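Long-range contact in surface-associated protein CshA (Streptococcus gordonii, PDB 5L2D), which is a cell-wall-anchored streptococcal adhesin that binds host fibronectin, represented here by a fragment carrying its second non-repetitive domain: residues A[56-62]-A[141-147]. Numbering follows the deposited sequence.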
# COMPACT_ATOMS: atom_id res chain seq x y z
N THR A 56 -13.49 -12.73 -0.53
CA THR A 56 -12.31 -13.57 -0.66
C THR A 56 -11.18 -12.67 -1.18
O THR A 56 -11.29 -12.05 -2.24
CB THR A 56 -12.56 -14.74 -1.63
OG1 THR A 56 -13.68 -15.54 -1.21
CG2 THR A 56 -11.32 -15.61 -1.72
N LEU A 57 -10.13 -12.58 -0.39
CA LEU A 57 -8.92 -11.86 -0.74
C LEU A 57 -7.84 -12.86 -0.95
O LEU A 57 -7.54 -13.62 -0.02
CB LEU A 57 -8.48 -10.91 0.38
CG LEU A 57 -9.16 -9.54 0.37
CD1 LEU A 57 -8.78 -8.76 1.61
CD2 LEU A 57 -8.77 -8.73 -0.84
N THR A 58 -7.21 -12.82 -2.13
CA THR A 58 -6.13 -13.74 -2.46
C THR A 58 -4.93 -12.96 -2.98
O THR A 58 -5.09 -12.15 -3.90
CB THR A 58 -6.53 -14.75 -3.56
OG1 THR A 58 -7.87 -15.26 -3.33
CG2 THR A 58 -5.50 -15.88 -3.64
N VAL A 59 -3.75 -13.23 -2.43
CA VAL A 59 -2.56 -12.46 -2.82
C VAL A 59 -2.12 -12.88 -4.18
O VAL A 59 -1.81 -14.05 -4.40
CB VAL A 59 -1.35 -12.74 -1.91
CG1 VAL A 59 -0.15 -11.92 -2.36
CG2 VAL A 59 -1.66 -12.39 -0.49
N THR A 60 -2.04 -11.93 -5.10
CA THR A 60 -1.58 -12.30 -6.45
C THR A 60 -0.16 -11.91 -6.71
O THR A 60 0.39 -12.34 -7.69
CB THR A 60 -2.41 -11.65 -7.57
OG1 THR A 60 -2.19 -10.24 -7.58
CG2 THR A 60 -3.86 -11.91 -7.36
N GLU A 61 0.40 -11.06 -5.87
CA GLU A 61 1.72 -10.53 -6.15
C GLU A 61 2.39 -9.90 -4.93
O GLU A 61 1.74 -9.27 -4.09
CB GLU A 61 1.66 -9.51 -7.29
CG GLU A 61 3.05 -9.23 -7.84
CD GLU A 61 3.05 -8.60 -9.22
OE1 GLU A 61 2.55 -7.46 -9.35
OE2 GLU A 61 3.59 -9.23 -10.17
N LEU A 62 3.69 -10.09 -4.85
CA LEU A 62 4.54 -9.41 -3.87
C LEU A 62 5.71 -8.68 -4.55
O LEU A 62 6.81 -9.18 -4.59
CB LEU A 62 5.06 -10.42 -2.84
CG LEU A 62 4.00 -10.99 -1.90
CD1 LEU A 62 4.52 -12.21 -1.14
CD2 LEU A 62 3.53 -9.94 -0.92
N GLY A 141 5.71 -4.16 -1.75
CA GLY A 141 4.33 -4.03 -2.20
C GLY A 141 3.59 -5.36 -2.30
O GLY A 141 4.19 -6.43 -2.36
N ILE A 142 2.27 -5.25 -2.31
CA ILE A 142 1.39 -6.40 -2.36
C ILE A 142 0.13 -6.12 -3.24
O ILE A 142 -0.40 -5.01 -3.26
CB ILE A 142 1.02 -6.82 -0.92
CG1 ILE A 142 0.47 -8.25 -0.89
CG2 ILE A 142 -0.05 -5.91 -0.34
CD1 ILE A 142 0.14 -8.74 0.51
N LYS A 143 -0.33 -7.13 -3.98
CA LYS A 143 -1.61 -7.04 -4.67
C LYS A 143 -2.50 -8.18 -4.28
O LYS A 143 -2.07 -9.33 -4.14
CB LYS A 143 -1.45 -7.08 -6.20
CG LYS A 143 -0.97 -5.78 -6.82
CD LYS A 143 -1.74 -5.42 -8.09
CE LYS A 143 -1.25 -6.21 -9.29
NZ LYS A 143 0.23 -6.30 -9.42
N PHE A 144 -3.77 -7.83 -4.18
CA PHE A 144 -4.80 -8.78 -3.88
C PHE A 144 -5.83 -8.89 -4.99
O PHE A 144 -6.23 -7.87 -5.55
CB PHE A 144 -5.55 -8.30 -2.67
CG PHE A 144 -4.82 -8.45 -1.40
CD1 PHE A 144 -4.82 -9.68 -0.74
CD2 PHE A 144 -4.13 -7.38 -0.86
CE1 PHE A 144 -4.14 -9.82 0.45
CE2 PHE A 144 -3.44 -7.52 0.32
CZ PHE A 144 -3.45 -8.74 0.97
N LYS A 145 -6.30 -10.12 -5.23
CA LYS A 145 -7.52 -10.37 -5.98
C LYS A 145 -8.65 -10.18 -5.04
O LYS A 145 -8.55 -10.62 -3.91
CB LYS A 145 -7.53 -11.82 -6.42
CG LYS A 145 -8.64 -12.27 -7.35
CD LYS A 145 -8.12 -13.40 -8.24
CE LYS A 145 -9.21 -13.96 -9.14
NZ LYS A 145 -9.89 -15.08 -8.45
N VAL A 146 -9.73 -9.57 -5.49
CA VAL A 146 -10.89 -9.30 -4.63
C VAL A 146 -12.18 -9.87 -5.22
O VAL A 146 -12.54 -9.58 -6.37
CB VAL A 146 -11.11 -7.79 -4.47
CG1 VAL A 146 -12.20 -7.52 -3.44
CG2 VAL A 146 -9.82 -7.13 -4.08
N GLU A 147 -12.88 -10.65 -4.42
CA GLU A 147 -14.10 -11.29 -4.85
C GLU A 147 -15.10 -11.18 -3.74
O GLU A 147 -14.76 -11.11 -2.55
CB GLU A 147 -13.89 -12.77 -5.17
CG GLU A 147 -12.65 -13.10 -6.02
CD GLU A 147 -12.53 -14.60 -6.29
OE1 GLU A 147 -12.42 -15.40 -5.33
OE2 GLU A 147 -12.53 -15.00 -7.47
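Lys143 faces both Thr60 and Glu61 across two antiparallel strands, the signature of a classic beta bulge. Its carbonyl O accepts Thr60 N at 2.8 Å and, weakly, Glu61 N at 3.5 Å, while Lys143 N donates back to Glu61 O. At the bulge the side chains of Glu61 and Lys143 run alongside each other on one face of the sheet: Glu61 sets CG anti to its backbone N (chi1 -165°) and runs out extended, whereas Lys143 bends until NZ meets Glu61 OE1 in a salt bridge of 2.6 Å. Thr60 OG1 lies against Lys143 CB, but is hydrogen-bonded to Glu265 of the second subunit.

Toward the other end, Thr58 pairs with Lys145 and Thr56 with Glu147, each couple joined by two backbone hydrogen bonds. Thr56 lies along Glu147, its CB and CG2 each 3.8 Å from Glu147 OE1. Lys145 NZ forms a salt bridge along its own strand with Glu147 OE2, met from above the carboxylate plane at 2.8 Å.

Leu57, Val59, Phe144 and Val146 occupy the other, apolar face. Leu57 CD2 reaches across to Phe144 CB at 3.7 Å and also touches Val146 CG2. Phe144 brings CE1 to Val59 CG2 at 3.7 Å. Met280 of the second subunit packs on Leu57 and Phe144, and a strand of that subunit pairs with residues 141-144, carrying the sheet across the interface. Beyond the bulge, Leu62 CD2 rests on Ile142 CG1 at 3.5 Å. Strands 53-61 and 138-150 are neighbours in an antiparallel sheet of this non-repetitive domain, with 44-50 on the other side of 53-61. The chemistry thus divides by face: buried hydrocarbon on one, and on the other threonines and two salt bridges, one joining the strands and one along 138-150, while the bulge absorbs a one-residue slip without ending the pairing.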